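Local coordinates for Serine/threonine-protein kinase-like protein ACR4 (Arabidopsis thaliana, PDB 7A0J), which acts as a plasma-membrane receptor kinase that pairs with the CLE40 peptide to control formative cell divisions in root meristems, here represented by its extracellular beta-propeller domain, at residues L174-K177 / E178-F181; G245-Y249 / D250-V254. All coordinates share one frame; numbering follows the deposited sequence.

Contact 1. Residues L174-K177 / E178-F181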
loop_
_atom_site.group_PDB
_atom_site.type_symbol
_atom_site.label_atom_id
_atom_site.label_comp_id
_atom_site.label_asym_id
_atom_site.label_seq_id
_atom_site.Cartn_x
_atom_site.Cartn_y
_atom_site.Cartn_z
ATOM N N LEU A 174 11.099 8.526 -15.028
ATOM C CA LEU A 174 10.108 8.489 -16.138
ATOM C C LEU A 174 10.075 7.091 -16.762
ATOM O O LEU A 174 11.157 6.496 -16.944
ATOM C CB LEU A 174 10.485 9.540 -17.186
ATOM C CG LEU A 174 10.428 10.988 -16.708
ATOM C CD1 LEU A 174 11.193 11.903 -17.652
ATOM C CD2 LEU A 174 8.986 11.453 -16.558
ATOM N N ILE A 175 8.869 6.612 -17.080
ATOM C CA ILE A 175 8.594 5.327 -17.790
ATOM C C ILE A 175 7.807 5.648 -19.057
ATOM O O ILE A 175 6.889 6.464 -19.017
ATOM C CB ILE A 175 7.831 4.358 -16.862
ATOM C CG1 ILE A 175 8.735 3.799 -15.762
ATOM C CG2 ILE A 175 7.155 3.240 -17.645
ATOM C CD1 ILE A 175 9.887 2.960 -16.266
ATOM N N PRO A 176 8.139 5.030 -20.215
ATOM C CA PRO A 176 7.306 5.150 -21.413
ATOM C C PRO A 176 5.820 4.886 -21.119
ATOM O O PRO A 176 5.518 3.912 -20.449
ATOM C CB PRO A 176 7.883 4.085 -22.356
ATOM C CG PRO A 176 9.337 3.978 -21.942
ATOM C CD PRO A 176 9.332 4.199 -20.442
ATOM N N LYS A 177 4.941 5.758 -21.628
ATOM C CA LYS A 177 3.468 5.712 -21.406
ATOM C C LYS A 177 2.881 4.479 -22.104
ATOM O O LYS A 177 1.741 4.103 -21.766
ATOM C CB LYS A 177 2.800 6.998 -21.907
ATOM C CG LYS A 177 2.896 8.196 -20.967
ATOM C CD LYS A 177 4.307 8.714 -20.727
ATOM C CE LYS A 177 4.954 9.312 -21.960
ATOM N NZ LYS A 177 6.401 9.556 -21.755
ATOM N N GLU A 178 3.638 3.877 -23.028
ATOM C CA GLU A 178 3.264 2.644 -23.771
ATOM C C GLU A 178 3.266 1.438 -22.819
ATOM O O GLU A 178 2.579 0.450 -23.139
ATOM C CB GLU A 178 4.216 2.413 -24.947
ATOM C CG GLU A 178 4.000 3.372 -26.107
ATOM C CD GLU A 178 4.377 4.823 -25.849
ATOM O OE1 GLU A 178 5.247 5.069 -24.987
ATOM O OE2 GLU A 178 3.797 5.706 -26.514
ATOM N N LYS A 179 4.007 1.511 -21.707
ATOM C CA LYS A 179 4.078 0.439 -20.677
ATOM C C LYS A 179 2.719 0.318 -19.976
ATOM O O LYS A 179 2.336 1.261 -19.256
ATOM C CB LYS A 179 5.192 0.726 -19.665
ATOM C CG LYS A 179 6.605 0.671 -20.231
ATOM C CD LYS A 179 7.069 -0.733 -20.560
ATOM C CE LYS A 179 8.396 -0.763 -21.289
ATOM N NZ LYS A 179 8.241 -0.416 -22.722
ATOM N N LYS A 180 2.028 -0.805 -20.193
ATOM C CA LYS A 180 0.677 -1.098 -19.642
ATOM C C LYS A 180 0.831 -1.986 -18.402
ATOM O O LYS A 180 1.521 -3.019 -18.501
ATOM C CB LYS A 180 -0.189 -1.779 -20.708
ATOM C CG LYS A 180 -0.360 -0.994 -22.003
ATOM C CD LYS A 180 -1.210 0.248 -21.849
ATOM C CE LYS A 180 -1.171 1.165 -23.055
ATOM N NZ LYS A 180 -0.260 2.317 -22.840
ATOM N N PHE A 181 0.204 -1.592 -17.290
ATOM C CA PHE A 181 0.295 -2.256 -15.963
ATOM C C PHE A 181 -1.108 -2.659 -15.494
ATOM O O PHE A 181 -2.059 -1.888 -15.720
ATOM C CB PHE A 181 0.971 -1.315 -14.963
ATOM C CG PHE A 181 2.423 -1.036 -15.258
ATOM C CD1 PHE A 181 3.384 -2.022 -15.088
ATOM C CD2 PHE A 181 2.820 0.192 -15.769
ATOM C CE1 PHE A 181 4.717 -1.768 -15.376
ATOM C CE2 PHE A 181 4.152 0.440 -16.063
ATOM C CZ PHE A 181 5.098 -0.540 -15.867
HETATM O O HOH W 1 3.436 3.538 -18.162
#
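Ile175 and Lys179 meet across a tight turn, their side chains crossing at about a right angle. The CG2 methyl of Ile175 does the touching: it lies 3.7 Å from CG of Lys179 and comes nearly as close to CB, so the root of the lysine chain serves as its apolar partner. With CG2 anti to the backbone N and CG1 beside it (chi1 -72°), the methyl branch faces into the bend. The same CG2 looks at the edge of the Phe181 ring, near its plane, 4.4 Å from CE2. The backbone of Pro176 to Lys179 forms a type I beta turn, closed by Lys179 N donating to Pro176 O at 3.1 Å. A water sits between two carbonyl oxygens, 3.1 Å from Pro176 O and 2.8 Å from Lys179 O, placed to bridge them. Glu178 folds back at chi2 (69°), which carries OE1 to 3.9 Å from CB of Pro176. The Lys180 chain, bent at chi2 and chi4, brings NZ back to 2.9 Å from Lys177 O and into a weak bond with Glu178 O. The turn lies at the surface in the loop between strands 160-163 and 181-186; Ile175, Lys179 and Phe181 lean on strand 202-206 through Trp205 and Leu203.

Contact 2. Residues G245-Y249 / D250-V254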
loop_
_atom_site.group_PDB
_atom_site.type_symbol
_atom_site.label_atom_id
_atom_site.label_comp_id
_atom_site.label_asym_id
_atom_site.label_seq_id
_atom_site.Cartn_x
_atom_site.Cartn_y
_atom_site.Cartn_z
ATOM N N GLY A 245 7.544 -10.253 -4.308
ATOM C CA GLY A 245 6.390 -10.682 -5.117
ATOM C C GLY A 245 6.033 -12.131 -4.860
ATOM O O GLY A 245 6.873 -12.863 -4.297
ATOM N N ILE A 246 4.816 -12.518 -5.241
ATOM C CA ILE A 246 4.322 -13.924 -5.228
ATOM C C ILE A 246 4.335 -14.430 -6.675
ATOM O O ILE A 246 3.665 -13.803 -7.515
ATOM C CB ILE A 246 2.921 -13.999 -4.585
ATOM C CG1 ILE A 246 2.953 -13.526 -3.128
ATOM C CG2 ILE A 246 2.332 -15.396 -4.714
ATOM C CD1 ILE A 246 1.590 -13.411 -2.478
ATOM N N LYS A 247 5.090 -15.500 -6.950
ATOM C CA LYS A 247 5.147 -16.170 -8.279
ATOM C C LYS A 247 3.805 -16.863 -8.534
ATOM O O LYS A 247 3.288 -17.495 -7.601
ATOM C CB LYS A 247 6.294 -17.185 -8.330
ATOM C CG LYS A 247 7.693 -16.600 -8.200
ATOM C CD LYS A 247 8.780 -17.651 -8.284
ATOM C CE LYS A 247 10.175 -17.086 -8.132
ATOM N NZ LYS A 247 11.208 -18.130 -8.334
ATOM N N ARG A 248 3.270 -16.751 -9.751
ATOM C CA ARG A 248 1.908 -17.233 -10.107
ATOM C C ARG A 248 1.837 -18.762 -10.033
ATOM O O ARG A 248 0.775 -19.277 -9.625
ATOM C CB ARG A 248 1.507 -16.756 -11.506
ATOM C CG ARG A 248 0.070 -17.093 -11.879
ATOM C CD ARG A 248 -0.407 -16.290 -13.071
ATOM N NE ARG A 248 0.268 -16.692 -14.297
ATOM C CZ ARG A 248 0.326 -15.968 -15.411
ATOM N NH1 ARG A 248 -0.246 -14.775 -15.466
ATOM N NH2 ARG A 248 0.969 -16.436 -16.467
ATOM N N TYR A 249 2.914 -19.458 -10.409
ATOM C CA TYR A 249 2.924 -20.933 -10.589
ATOM C C TYR A 249 2.840 -21.639 -9.229
ATOM O O TYR A 249 1.960 -22.511 -9.080
ATOM C CB TYR A 249 4.150 -21.391 -11.384
ATOM C CG TYR A 249 3.938 -22.697 -12.105
ATOM C CD1 TYR A 249 3.232 -22.742 -13.295
ATOM C CD2 TYR A 249 4.411 -23.893 -11.586
ATOM C CE1 TYR A 249 3.016 -23.936 -13.964
ATOM C CE2 TYR A 249 4.204 -25.095 -12.242
ATOM C CZ TYR A 249 3.504 -25.117 -13.436
ATOM O OH TYR A 249 3.288 -26.291 -14.097
ATOM N N ASP A 250 3.717 -21.285 -8.279
ATOM C CA ASP A 250 3.885 -22.019 -6.992
ATOM C C ASP A 250 3.535 -21.131 -5.786
ATOM O O ASP A 250 3.693 -21.615 -4.650
ATOM C CB ASP A 250 5.298 -22.604 -6.877
ATOM C CG ASP A 250 6.422 -21.581 -6.882
ATOM O OD1 ASP A 250 6.132 -20.382 -7.066
ATOM O OD2 ASP A 250 7.585 -21.993 -6.704
ATOM N N HIS A 251 3.073 -19.893 -6.008
ATOM C CA HIS A 251 2.672 -18.921 -4.951
ATOM C C HIS A 251 3.821 -18.675 -3.959
ATOM O O HIS A 251 3.537 -18.211 -2.833
ATOM C CB HIS A 251 1.394 -19.395 -4.238
ATOM C CG HIS A 251 0.132 -18.959 -4.905
ATOM N ND1 HIS A 251 -0.704 -18.007 -4.352
ATOM C CD2 HIS A 251 -0.439 -19.332 -6.071
ATOM C CE1 HIS A 251 -1.738 -17.818 -5.146
ATOM N NE2 HIS A 251 -1.598 -18.620 -6.209
ATOM N N SER A 252 5.070 -18.935 -4.362
ATOM C CA SER A 252 6.276 -18.769 -3.508
ATOM C C SER A 252 6.700 -17.296 -3.509
ATOM O O SER A 252 6.633 -16.657 -4.579
ATOM C CB SER A 252 7.400 -19.672 -3.950
ATOM O OG SER A 252 7.935 -19.249 -5.195
ATOM N N ALA A 253 7.107 -16.784 -2.346
ATOM C CA ALA A 253 7.637 -15.415 -2.162
ATOM C C ALA A 253 9.048 -15.337 -2.752
ATOM O O ALA A 253 9.832 -16.282 -2.542
ATOM C CB ALA A 253 7.636 -15.044 -0.698
ATOM N N VAL A 254 9.343 -14.252 -3.472
ATOM C CA VAL A 254 10.708 -13.903 -3.968
ATOM C C VAL A 254 10.911 -12.402 -3.739
ATOM O O VAL A 254 9.972 -11.633 -4.023
ATOM C CB VAL A 254 10.900 -14.301 -5.447
ATOM C CG1 VAL A 254 9.825 -13.717 -6.353
ATOM C CG2 VAL A 254 12.287 -13.936 -5.958
#
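Lys247, at the end of its strand, has CG beside its backbone N (chi1 -64°) and stays extended to NZ, which lays its methylenes past Asp250 and Ser252 of the turn and on to Val254. Asp250 and Ser252 both have chi1 near +60° (62° and 70°), and this brings OG of Ser252 to 2.8 Å from OD1 of Asp250. Ser252 N donates to the same OD1 at 3.2 Å, closing an Asx turn; both donors come from one face of the carboxylate, so two bonds grip a single oxygen. Lys247 runs beside Asp250, pointing the same way, with its CB 3.4 Å from OD1. Farther out, its CD passes 3.6 Å from OG of Ser252, and its CE crosses Val254 at CG1. Ile246, on the sheet face it shares with Ala253 and opposite Val254, sets CG2 3.5 Å from CA of His251, beside the root of the imidazole. The backbone closes as a beta hairpin: Gly245 and Val254 form a hydrogen-bonded antiparallel pair, Lys247 N donates to Ser252 O at 3.1 Å, and a weak bond from His251 N reaches Lys247 O at 2.9 Å. The turn connects strands 242-247 and 253-257, the hairpin of repeat 6. Strand 233-238 flanks it through Leu233 and Leu234, while His251 ND1 bonds to Phe272 O and Arg248 NH1 to Leu198 O, fastening the turn to loops nearby.

Contacts 1 and 2 come in series along the chain, at the entrance to repeat 5 and within repeat 6 of the seven-repeat extracellular domain. Their centres are 24 Å apart and their nearest atoms about 12 Å, so they do not touch. Contact 1 belongs to the loop that leads from strand 160-163 into strand 181-186, whereas contact 2 is the turn between the last two strands of the antiparallel sheet 233-238, 242-247, 253-257. Their centres lie about 20 and 19 Å from the centre of the chain; contact 1 is at the surface, contact 2 partly buried. The first thus lies in the connection from repeat 4 to repeat 5, and the second closes a hairpin within repeat 6 of the propeller.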